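Local coordinates for protein VP5 (Halorubrum pleomorphic virus 6, PDB 6QGL) that probably mediates fusion of the viral envelope with the membrane of its haloarchaeal host cell, at residues 149-154 and 184-189; 201-204 and 209-212; 394-399 and 409-414; 358-363 and 382-387. One frame throughout, in Å; residues are numbered along the deposited sequence.

Interaction 1: 149-154 and 184-189; sequences TDFGDP and LTFRHN
Phe151, in the loop that follows helix 145-148, and His188, on strand 180-189, come nearest in backbone with CA atoms 8.3 Å apart, so side chains and one water make the contact. The Phe151 ring lies over a face of the His188 imidazole in a face-to-face stack, with centroids 4.1 Å apart and planes inclined by 29°. His188 CB adds a CH-pi contact over the face of Phe151. The far end of the phenyl ring meets Phe186: these planes are also near parallel (23°) but slid apart, their centroids 5.4 Å from each other, so there is little overlap. His188 and Phe186 both leave the strand on the loop's side, each with CG trans to its own N.

A water bridges the polar side. It donates to Thr149 O, accepts from Phe151 N (2.9 Å) and lies 2.9 Å from His188 NE2. Asn166 OD1 takes the hydrogen bond at His188 ND1, so the imidazole is held at both nitrogens. Thr149 CB packs near His188 CE1.

This buried aromatic cluster joins the loop to the four-stranded antiparallel sheet: Phe151 packs on Val202 of strand 201-204, and Phe186 reaches Val127 and Leu130 of helix 97-140.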
loop_
_atom_site.group_PDB
_atom_site.type_symbol
_atom_site.label_atom_id
_atom_site.label_comp_id
_atom_site.label_asym_id
_atom_site.label_seq_id
_atom_site.Cartn_x
_atom_site.Cartn_y
_atom_site.Cartn_z
ATOM N N THR A 149 21.356 -10.593 6.038
ATOM C CA THR A 149 21.940 -9.257 5.912
ATOM C C THR A 149 22.935 -9.246 4.758
ATOM O O THR A 149 24.110 -9.566 4.949
ATOM C CB THR A 149 22.538 -8.744 7.238
ATOM O OG1 THR A 149 23.558 -9.635 7.684
ATOM C CG2 THR A 149 21.497 -8.520 8.326
ATOM N N ASP A 150 22.448 -8.923 3.550
ATOM C CA ASP A 150 23.285 -8.827 2.352
ATOM C C ASP A 150 23.180 -7.418 1.788
ATOM O O ASP A 150 22.137 -7.035 1.250
ATOM C CB ASP A 150 22.920 -9.891 1.296
ATOM C CG ASP A 150 23.779 -9.884 0.036
ATOM O OD1 ASP A 150 24.730 -9.068 -0.041
ATOM O OD2 ASP A 150 23.504 -10.695 -0.870
ATOM N N PHE A 151 24.264 -6.649 1.928
ATOM C CA PHE A 151 24.327 -5.266 1.463
ATOM C C PHE A 151 25.233 -5.134 0.240
ATOM O O PHE A 151 25.497 -4.024 -0.215
ATOM C CB PHE A 151 24.701 -4.316 2.626
ATOM C CG PHE A 151 23.607 -4.289 3.679
ATOM C CD1 PHE A 151 23.471 -5.330 4.593
ATOM C CD2 PHE A 151 22.637 -3.294 3.673
ATOM C CE1 PHE A 151 22.425 -5.344 5.519
ATOM C CE2 PHE A 151 21.591 -3.307 4.599
ATOM C CZ PHE A 151 21.486 -4.340 5.506
ATOM N N GLY A 152 25.655 -6.274 -0.307
ATOM C CA GLY A 152 26.498 -6.324 -1.495
ATOM C C GLY A 152 27.691 -7.241 -1.349
ATOM O O GLY A 152 27.967 -8.043 -2.246
ATOM N N ASP A 153 28.407 -7.117 -0.217
ATOM C CA ASP A 153 29.578 -7.932 0.106
ATOM C C ASP A 153 29.356 -8.605 1.478
ATOM O O ASP A 153 29.914 -8.167 2.489
ATOM C CB ASP A 153 30.855 -7.077 0.071
ATOM C CG ASP A 153 32.141 -7.852 0.269
ATOM O OD1 ASP A 153 32.075 -9.090 0.410
ATOM O OD2 ASP A 153 33.213 -7.219 0.279
ATOM N N PRO A 154 28.533 -9.678 1.520
ATOM C CA PRO A 154 28.215 -10.314 2.808
ATOM C C PRO A 154 29.266 -11.307 3.314
ATOM O O PRO A 154 28.996 -12.506 3.443
ATOM C CB PRO A 154 26.858 -10.959 2.537
ATOM C CG PRO A 154 26.911 -11.322 1.095
ATOM C CD PRO A 154 27.781 -10.307 0.413
ATOM N N LEU A 184 14.994 5.402 14.017
ATOM C CA LEU A 184 16.115 4.473 14.083
ATOM C C LEU A 184 16.941 4.554 12.814
ATOM O O LEU A 184 16.414 4.368 11.717
ATOM C CB LEU A 184 15.659 3.028 14.363
ATOM C CG LEU A 184 14.896 2.767 15.671
ATOM C CD1 LEU A 184 14.359 1.359 15.708
ATOM C CD2 LEU A 184 15.761 3.029 16.898
ATOM N N THR A 185 18.224 4.892 12.960
ATOM C CA THR A 185 19.159 4.948 11.849
ATOM C C THR A 185 19.804 3.578 11.770
ATOM O O THR A 185 20.399 3.108 12.746
ATOM C CB THR A 185 20.143 6.110 12.008
ATOM O OG1 THR A 185 19.403 7.321 11.907
ATOM C CG2 THR A 185 21.239 6.104 10.946
ATOM N N PHE A 186 19.641 2.920 10.621
ATOM C CA PHE A 186 20.185 1.592 10.406
ATOM C C PHE A 186 21.643 1.637 9.974
ATOM O O PHE A 186 21.947 2.115 8.882
ATOM C CB PHE A 186 19.331 0.806 9.394
ATOM C CG PHE A 186 19.873 -0.575 9.126
ATOM C CD1 PHE A 186 19.623 -1.622 10.006
ATOM C CD2 PHE A 186 20.667 -0.824 8.014
ATOM C CE1 PHE A 186 20.155 -2.891 9.776
ATOM C CE2 PHE A 186 21.208 -2.087 7.796
ATOM C CZ PHE A 186 20.943 -3.116 8.672
ATOM N N ARG A 187 22.535 1.095 10.814
ATOM C CA ARG A 187 23.961 0.960 10.522
ATOM C C ARG A 187 24.268 -0.532 10.386
ATOM O O ARG A 187 23.758 -1.330 11.170
ATOM C CB ARG A 187 24.831 1.620 11.615
ATOM C CG ARG A 187 26.340 1.479 11.385
ATOM C CD ARG A 187 27.146 2.386 12.291
ATOM N NE ARG A 187 28.589 2.185 12.130
ATOM C CZ ARG A 187 29.350 2.799 11.228
ATOM N NH1 ARG A 187 30.650 2.548 11.165
ATOM N NH2 ARG A 187 28.814 3.663 10.374
ATOM N N HIS A 188 25.076 -0.900 9.378
ATOM C CA HIS A 188 25.497 -2.273 9.107
ATOM C C HIS A 188 26.976 -2.298 8.752
ATOM O O HIS A 188 27.395 -1.616 7.819
ATOM C CB HIS A 188 24.657 -2.899 7.976
ATOM C CG HIS A 188 25.065 -4.293 7.611
ATOM N ND1 HIS A 188 24.597 -5.387 8.311
ATOM C CD2 HIS A 188 25.892 -4.724 6.629
ATOM C CE1 HIS A 188 25.152 -6.443 7.739
ATOM N NE2 HIS A 188 25.935 -6.095 6.720
ATOM N N ASN A 189 27.756 -3.091 9.501
ATOM C CA ASN A 189 29.187 -3.296 9.280
ATOM C C ASN A 189 29.475 -4.797 9.293
ATOM O O ASN A 189 29.140 -5.472 10.270
ATOM C CB ASN A 189 30.038 -2.562 10.328
ATOM C CG ASN A 189 31.518 -2.559 10.017
ATOM O OD1 ASN A 189 31.939 -2.526 8.855
ATOM N ND2 ASN A 189 32.346 -2.586 11.048
HETATM O O HOH W 1 26.074 -7.365 4.075
#

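Interaction 2: 201-204 and 209-212; sequences VVEY and VVTS
Glu203, Thr211 and Val210 bury the most surface in this antiparallel hairpin, and together they form a classic beta bulge: Val210 and Thr211 both face Glu203. The backbone oxygen of Glu203 serves two residues of the partner strand, accepting from Val210 N at 2.8 Å and, weakly, from Thr211 N at 3.3 Å. In return Glu203 N donates to Thr211 O, 2.9 Å away. The extra residue shifts the register by one, so Tyr204 pairs with Val209 while Val202 pairs with Ser212.

On the sheet face shared by Glu203 and Thr211, the glutamate is swung away from its own amide (chi1 -169°) and stays extended past CG, which carries its carboxylate obliquely across the Val210 methyls. There OE2 lies 3.8 Å from Val210 CG1, and Glu203 CB sits 3.6 Å from Thr211 OG1. The buried carboxylate forms salt bridges to Arg187 on the adjacent strand 180-189 and to Lys169 on strand 166-174 beyond it, which would probably favour its charged form. On the opposite face, shared by Tyr204 and Val209, Tyr204 CB packs on Val209 CG2.

Strand 201-204 is flanked by 180-189 on its other edge, 209-213 is an outermost strand of the four-stranded sheet, and Phe229 of helix 229-257 touches both Tyr204 and Val209.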
loop_
_atom_site.group_PDB
_atom_site.type_symbol
_atom_site.label_atom_id
_atom_site.label_comp_id
_atom_site.label_asym_id
_atom_site.label_seq_id
_atom_site.Cartn_x
_atom_site.Cartn_y
_atom_site.Cartn_z
ATOM N N VAL A 201 30.426 -1.091 4.887
ATOM C CA VAL A 201 29.620 -0.385 5.883
ATOM C C VAL A 201 28.555 0.488 5.202
ATOM O O VAL A 201 28.836 1.145 4.198
ATOM C CB VAL A 201 30.478 0.391 6.933
ATOM C CG1 VAL A 201 31.317 1.489 6.286
ATOM C CG2 VAL A 201 29.621 0.965 8.064
ATOM N N VAL A 202 27.323 0.444 5.731
ATOM C CA VAL A 202 26.191 1.245 5.278
ATOM C C VAL A 202 25.472 1.820 6.504
ATOM O O VAL A 202 25.360 1.146 7.527
ATOM C CB VAL A 202 25.247 0.514 4.276
ATOM C CG1 VAL A 202 24.308 -0.475 4.967
ATOM C CG2 VAL A 202 24.463 1.511 3.424
ATOM N N GLU A 203 25.051 3.081 6.419
ATOM C CA GLU A 203 24.323 3.766 7.482
ATOM C C GLU A 203 23.340 4.716 6.833
ATOM O O GLU A 203 23.763 5.619 6.110
ATOM C CB GLU A 203 25.272 4.500 8.445
ATOM C CG GLU A 203 24.569 4.992 9.701
ATOM C CD GLU A 203 25.426 5.689 10.741
ATOM O OE1 GLU A 203 26.623 5.347 10.869
ATOM O OE2 GLU A 203 24.885 6.571 11.445
ATOM N N TYR A 204 22.031 4.484 7.045
ATOM C CA TYR A 204 20.969 5.299 6.453
ATOM C C TYR A 204 19.624 5.191 7.189
ATOM O O TYR A 204 19.469 4.389 8.113
ATOM C CB TYR A 204 20.808 4.978 4.945
ATOM C CG TYR A 204 20.240 3.610 4.637
ATOM C CD1 TYR A 204 21.037 2.470 4.697
ATOM C CD2 TYR A 204 18.924 3.462 4.204
ATOM C CE1 TYR A 204 20.523 1.212 4.398
ATOM C CE2 TYR A 204 18.401 2.210 3.895
ATOM C CZ TYR A 204 19.203 1.088 3.996
ATOM O OH TYR A 204 18.678 -0.141 3.688
ATOM N N VAL A 209 21.498 9.264 3.733
ATOM C CA VAL A 209 22.507 8.204 3.716
ATOM C C VAL A 209 23.719 8.821 4.422
ATOM O O VAL A 209 24.333 9.751 3.888
ATOM C CB VAL A 209 22.860 7.706 2.284
ATOM C CG1 VAL A 209 23.993 6.688 2.312
ATOM C CG2 VAL A 209 21.648 7.112 1.589
ATOM N N VAL A 210 24.023 8.345 5.639
ATOM C CA VAL A 210 25.146 8.830 6.448
ATOM C C VAL A 210 26.481 8.413 5.805
ATOM O O VAL A 210 27.264 9.284 5.426
ATOM C CB VAL A 210 25.025 8.415 7.945
ATOM C CG1 VAL A 210 26.197 8.948 8.770
ATOM C CG2 VAL A 210 23.697 8.875 8.542
ATOM N N THR A 211 26.733 7.098 5.675
ATOM C CA THR A 211 27.961 6.570 5.062
ATOM C C THR A 211 27.660 5.323 4.235
ATOM O O THR A 211 26.951 4.434 4.710
ATOM C CB THR A 211 29.035 6.238 6.127
ATOM O OG1 THR A 211 28.497 5.316 7.074
ATOM C CG2 THR A 211 29.591 7.466 6.838
ATOM N N SER A 212 28.211 5.248 3.014
ATOM C CA SER A 212 28.073 4.075 2.146
ATOM C C SER A 212 29.447 3.688 1.611
ATOM O O SER A 212 30.043 4.447 0.842
ATOM C CB SER A 212 27.096 4.334 1.004
ATOM O OG SER A 212 27.004 3.202 0.153
#

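Interaction 3: 394-399 and 409-414; sequences VSVPAA and WSYDAS
Asp412 OD1, next in sequence to the Tyr411 ring that packs against Val396, is gripped twice by Ser414: the hydroxyl OG donates at 2.7 Å, nearly in line with the carboxylate C-O bond, and the backbone N donates at 3.3 Å from the anti side. The backbone bond makes an Asx turn over Asp412 to Ser414, with Ala413, which reaches across to the other segment, in its middle.

The contact itself is apolar. Val396 sets both methyls on the Tyr411 ring. CG1 stands over a face in a CH-pi contact, 3.8 Å from the ring centroid and 20° off the normal, displaced toward the CG end of the ring. The other methyl, CG2, sits 3.7 Å from Tyr411 CD2. With chi1 at 173°, the tyrosine stretches away from its backbone N and the ring reaches across to the valine. Val394 CG2 completes the patch, touching Tyr411 CE2 at 4.3 Å and Ala413 CB at 4.4 Å.

The hydroxyl at the far end of the ring is hydrogen-bonded to Asp416 OD2, so the aromatic group is fixed at its polar end as well as covered by valine. Trp401 also touches Tyr411, while Ile372 of strand 371-374 reaches both Val394 and Ala413.

No backbone bond joins the two segments: strand 393-397 pairs with 382-388, whereas 409-412 is the middle strand of a separate three-stranded sheet. Side-chain packing between two antiparallel sheets, as in a beta sandwich, is what this contact resembles.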
loop_
_atom_site.group_PDB
_atom_site.type_symbol
_atom_site.label_atom_id
_atom_site.label_comp_id
_atom_site.label_asym_id
_atom_site.label_seq_id
_atom_site.Cartn_x
_atom_site.Cartn_y
_atom_site.Cartn_z
ATOM N N VAL A 394 -12.969 -31.318 -8.324
ATOM C CA VAL A 394 -12.205 -31.266 -7.084
ATOM C C VAL A 394 -11.673 -29.845 -6.908
ATOM O O VAL A 394 -11.117 -29.279 -7.851
ATOM C CB VAL A 394 -11.106 -32.372 -6.983
ATOM C CG1 VAL A 394 -10.126 -32.328 -8.155
ATOM C CG2 VAL A 394 -10.365 -32.312 -5.651
ATOM N N SER A 395 -11.898 -29.251 -5.727
ATOM C CA SER A 395 -11.407 -27.910 -5.423
ATOM C C SER A 395 -10.127 -28.051 -4.613
ATOM O O SER A 395 -10.133 -28.669 -3.542
ATOM C CB SER A 395 -12.453 -27.091 -4.673
ATOM O OG SER A 395 -12.020 -25.748 -4.531
ATOM N N VAL A 396 -9.015 -27.547 -5.163
ATOM C CA VAL A 396 -7.711 -27.658 -4.518
ATOM C C VAL A 396 -7.171 -26.274 -4.158
ATOM O O VAL A 396 -6.796 -25.531 -5.070
ATOM C CB VAL A 396 -6.681 -28.474 -5.356
ATOM C CG1 VAL A 396 -5.465 -28.844 -4.511
ATOM C CG2 VAL A 396 -7.307 -29.725 -5.971
ATOM N N PRO A 397 -7.086 -25.917 -2.851
ATOM C CA PRO A 397 -6.501 -24.612 -2.486
ATOM C C PRO A 397 -4.991 -24.637 -2.715
ATOM O O PRO A 397 -4.376 -25.688 -2.530
ATOM C CB PRO A 397 -6.841 -24.473 -0.999
ATOM C CG PRO A 397 -6.942 -25.854 -0.504
ATOM C CD PRO A 397 -7.433 -26.704 -1.647
ATOM N N ALA A 398 -4.393 -23.498 -3.118
ATOM C CA ALA A 398 -2.957 -23.398 -3.412
ATOM C C ALA A 398 -2.046 -24.077 -2.378
ATOM O O ALA A 398 -1.098 -24.763 -2.767
ATOM C CB ALA A 398 -2.554 -21.948 -3.594
ATOM N N ALA A 399 -2.372 -23.931 -1.074
ATOM C CA ALA A 399 -1.631 -24.510 0.051
ATOM C C ALA A 399 -1.547 -26.045 0.030
ATOM O O ALA A 399 -0.665 -26.613 0.680
ATOM C CB ALA A 399 -2.233 -24.038 1.365
ATOM N N TRP A 409 3.624 -28.447 -10.077
ATOM C CA TRP A 409 3.013 -28.693 -8.769
ATOM C C TRP A 409 1.993 -29.821 -8.903
ATOM O O TRP A 409 1.289 -29.883 -9.913
ATOM C CB TRP A 409 2.332 -27.426 -8.229
ATOM C CG TRP A 409 3.277 -26.385 -7.710
ATOM C CD1 TRP A 409 3.540 -26.099 -6.403
ATOM C CD2 TRP A 409 4.049 -25.461 -8.487
ATOM N NE1 TRP A 409 4.452 -25.072 -6.317
ATOM C CE2 TRP A 409 4.778 -24.658 -7.583
ATOM C CE3 TRP A 409 4.196 -25.229 -9.867
ATOM C CZ2 TRP A 409 5.650 -23.649 -8.011
ATOM C CZ3 TRP A 409 5.077 -24.246 -10.291
ATOM C CH2 TRP A 409 5.787 -23.464 -9.370
ATOM N N SER A 410 1.912 -30.712 -7.899
ATOM C CA SER A 410 0.969 -31.829 -7.937
ATOM C C SER A 410 0.139 -31.989 -6.657
ATOM O O SER A 410 0.562 -31.562 -5.583
ATOM C CB SER A 410 1.681 -33.133 -8.298
ATOM O OG SER A 410 2.304 -33.748 -7.181
ATOM N N TYR A 411 -1.047 -32.613 -6.791
ATOM C CA TYR A 411 -1.981 -32.917 -5.702
ATOM C C TYR A 411 -2.574 -34.315 -5.920
ATOM O O TYR A 411 -2.898 -34.667 -7.055
ATOM C CB TYR A 411 -3.093 -31.844 -5.593
ATOM C CG TYR A 411 -4.182 -32.183 -4.593
ATOM C CD1 TYR A 411 -3.989 -31.989 -3.227
ATOM C CD2 TYR A 411 -5.397 -32.719 -5.010
ATOM C CE1 TYR A 411 -4.974 -32.327 -2.301
ATOM C CE2 TYR A 411 -6.391 -33.058 -4.093
ATOM C CZ TYR A 411 -6.174 -32.862 -2.740
ATOM O OH TYR A 411 -7.153 -33.197 -1.835
ATOM N N ASP A 412 -2.727 -35.094 -4.831
ATOM C CA ASP A 412 -3.287 -36.448 -4.845
ATOM C C ASP A 412 -4.783 -36.407 -4.496
ATOM O O ASP A 412 -5.155 -36.265 -3.326
ATOM C CB ASP A 412 -2.510 -37.358 -3.873
ATOM C CG ASP A 412 -2.688 -38.852 -4.077
ATOM O OD1 ASP A 412 -3.745 -39.263 -4.599
ATOM O OD2 ASP A 412 -1.776 -39.612 -3.694
ATOM N N ALA A 413 -5.632 -36.524 -5.522
ATOM C CA ALA A 413 -7.086 -36.472 -5.394
ATOM C C ALA A 413 -7.744 -37.856 -5.339
ATOM O O ALA A 413 -8.916 -37.988 -5.701
ATOM C CB ALA A 413 -7.672 -35.636 -6.523
ATOM N N SER A 414 -7.011 -38.874 -4.841
ATOM C CA SER A 414 -7.509 -40.252 -4.714
ATOM C C SER A 414 -8.683 -40.402 -3.739
ATOM O O SER A 414 -9.484 -41.330 -3.882
ATOM C CB SER A 414 -6.383 -41.204 -4.329
ATOM O OG SER A 414 -5.414 -41.268 -5.360
#

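Interaction 4: 358-363 and 382-387; sequences GPWDAI and TAIEVT
Ile384 crosses obliquely over one face of the Trp360 indole, touching it with two branches. CD1 stands over the ring system in a CH-pi contact, 4.1 Å from the centroid of the six-membered ring and 18° off its normal, with CE2 the nearest ring atom at 3.9 Å. CG2 covers the five-membered end, 4.0 Å from Trp360 CG. The tryptophan, its CG anti to the backbone N (chi1 -172°), extends from its loop to meet strand 382-388, and the broad face of the indole is what it offers to the isoleucine.

The opposite face of the indole is met by Ala362 CB, so the ring is sandwiched between an alanine of its own loop and Ile384. The loop folds back through an inverse gamma turn centred on Ala362, with a weak Ile363 N to Asp361 O bond of 3.0 Å. After that turn Ile363 points to the strand again, and its CD1 rests against both methyls of Val386, at 3.9 Å from CG1 and 3.8 Å from CG2.

Tyr379 meets the tryptophan edge-to-face, and Ile374 of strand 371-374 touches Trp360, Ile363 and Ile384 alike. Strands 357-359 and 382-388 do not pair with each other; each is hydrogen-bonded to strand 422-431. This is part of the apolar interior of an antiparallel beta region, where the loop after strand 357-359 lays Trp360 and Ile363 against Ile384 and Val386 of strand 382-388.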
loop_
_atom_site.group_PDB
_atom_site.type_symbol
_atom_site.label_atom_id
_atom_site.label_comp_id
_atom_site.label_asym_id
_atom_site.label_seq_id
_atom_site.Cartn_x
_atom_site.Cartn_y
_atom_site.Cartn_z
ATOM N N GLY A 358 -11.046 -17.046 -12.969
ATOM C CA GLY A 358 -10.390 -17.099 -14.271
ATOM C C GLY A 358 -10.017 -18.502 -14.716
ATOM O O GLY A 358 -9.973 -19.416 -13.887
ATOM N N PRO A 359 -9.723 -18.714 -16.020
ATOM C CA PRO A 359 -9.365 -20.067 -16.478
ATOM C C PRO A 359 -7.926 -20.458 -16.158
ATOM O O PRO A 359 -7.018 -19.627 -16.236
ATOM C CB PRO A 359 -9.610 -20.014 -17.996
ATOM C CG PRO A 359 -10.140 -18.625 -18.292
ATOM C CD PRO A 359 -9.732 -17.764 -17.146
ATOM N N TRP A 360 -7.728 -21.737 -15.800
ATOM C CA TRP A 360 -6.421 -22.303 -15.483
ATOM C C TRP A 360 -6.017 -23.287 -16.589
ATOM O O TRP A 360 -6.329 -24.479 -16.514
ATOM C CB TRP A 360 -6.433 -22.968 -14.096
ATOM C CG TRP A 360 -5.071 -23.389 -13.644
ATOM C CD1 TRP A 360 -4.497 -24.616 -13.804
ATOM C CD2 TRP A 360 -4.076 -22.556 -13.039
ATOM N NE1 TRP A 360 -3.215 -24.607 -13.308
ATOM C CE2 TRP A 360 -2.932 -23.356 -12.826
ATOM C CE3 TRP A 360 -4.046 -21.211 -12.638
ATOM C CZ2 TRP A 360 -1.770 -22.857 -12.224
ATOM C CZ3 TRP A 360 -2.894 -20.717 -12.045
ATOM C CH2 TRP A 360 -1.773 -21.535 -11.843
ATOM N N ASP A 361 -5.348 -22.769 -17.632
ATOM C CA ASP A 361 -4.913 -23.549 -18.794
ATOM C C ASP A 361 -3.584 -24.291 -18.581
ATOM O O ASP A 361 -3.284 -25.219 -19.338
ATOM C CB ASP A 361 -4.859 -22.666 -20.059
ATOM C CG ASP A 361 -6.150 -21.939 -20.412
ATOM O OD1 ASP A 361 -7.241 -22.492 -20.141
ATOM O OD2 ASP A 361 -6.069 -20.828 -20.975
ATOM N N ALA A 362 -2.802 -23.895 -17.553
ATOM C CA ALA A 362 -1.504 -24.501 -17.228
ATOM C C ALA A 362 -1.670 -25.774 -16.368
ATOM O O ALA A 362 -1.240 -25.816 -15.212
ATOM C CB ALA A 362 -0.615 -23.477 -16.530
ATOM N N ILE A 363 -2.295 -26.811 -16.955
ATOM C CA ILE A 363 -2.587 -28.092 -16.303
ATOM C C ILE A 363 -2.346 -29.284 -17.247
ATOM O O ILE A 363 -2.676 -29.209 -18.434
ATOM C CB ILE A 363 -4.032 -28.069 -15.692
ATOM C CG1 ILE A 363 -4.297 -29.285 -14.770
ATOM C CG2 ILE A 363 -5.134 -27.907 -16.768
ATOM C CD1 ILE A 363 -5.426 -29.102 -13.781
ATOM N N THR A 382 -6.538 -18.534 -3.571
ATOM C CA THR A 382 -7.407 -19.100 -4.609
ATOM C C THR A 382 -7.313 -20.614 -4.615
ATOM O O THR A 382 -6.289 -21.176 -4.218
ATOM C CB THR A 382 -7.101 -18.555 -6.027
ATOM O OG1 THR A 382 -5.838 -19.036 -6.483
ATOM C CG2 THR A 382 -7.188 -17.037 -6.131
ATOM N N ALA A 383 -8.375 -21.270 -5.096
ATOM C CA ALA A 383 -8.442 -22.718 -5.240
ATOM C C ALA A 383 -8.636 -23.066 -6.708
ATOM O O ALA A 383 -9.433 -22.414 -7.392
ATOM C CB ALA A 383 -9.586 -23.283 -4.411
ATOM N N ILE A 384 -7.880 -24.063 -7.204
ATOM C CA ILE A 384 -7.996 -24.522 -8.588
ATOM C C ILE A 384 -9.053 -25.616 -8.611
ATOM O O ILE A 384 -8.881 -26.657 -7.971
ATOM C CB ILE A 384 -6.644 -24.965 -9.226
ATOM C CG1 ILE A 384 -5.603 -23.824 -9.179
ATOM C CG2 ILE A 384 -6.853 -25.451 -10.676
ATOM C CD1 ILE A 384 -4.161 -24.263 -9.273
ATOM N N GLU A 385 -10.172 -25.340 -9.298
ATOM C CA GLU A 385 -11.295 -26.261 -9.453
ATOM C C GLU A 385 -11.053 -27.076 -10.717
ATOM O O GLU A 385 -11.206 -26.563 -11.828
ATOM C CB GLU A 385 -12.638 -25.508 -9.513
ATOM C CG GLU A 385 -13.020 -24.807 -8.219
ATOM C CD GLU A 385 -14.463 -24.346 -8.144
ATOM O OE1 GLU A 385 -15.175 -24.784 -7.211
ATOM O OE2 GLU A 385 -14.884 -23.549 -9.013
ATOM N N VAL A 386 -10.611 -28.328 -10.536
ATOM C CA VAL A 386 -10.277 -29.246 -11.625
ATOM C C VAL A 386 -11.479 -30.132 -11.949
ATOM O O VAL A 386 -11.972 -30.843 -11.073
ATOM C CB VAL A 386 -9.009 -30.087 -11.298
ATOM C CG1 VAL A 386 -8.606 -30.970 -12.476
ATOM C CG2 VAL A 386 -7.845 -29.195 -10.873
ATOM N N THR A 387 -11.938 -30.087 -13.211
ATOM C CA THR A 387 -13.048 -30.903 -13.696
ATOM C C THR A 387 -12.485 -31.985 -14.607
ATOM O O THR A 387 -11.811 -31.670 -15.588
ATOM C CB THR A 387 -14.133 -30.034 -14.355
ATOM O OG1 THR A 387 -14.676 -29.150 -13.373
ATOM C CG2 THR A 387 -15.261 -30.863 -14.972
#

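Followed from the N terminus, the contacts come in series, and none nests in or crosses another. Interaction 1 closes the loop from 149-154 to 184-189 and sets the segment after helix 145-148 against the four-stranded sheet. Interaction 2 closes a short hairpin on the same sheet; the two touch, His188 N probably bonding to Val202 O. Much further along the chain, interaction 4 closes 358-363 onto 382-387 before interaction 3 joins 394-399 to 409-414. These too are neighbours, as strands 382-388 and 393-397 pair within one sheet. Interactions 1 and 2 lie far from both: even interactions 1 and 3 have their nearest atoms about 23 Å apart.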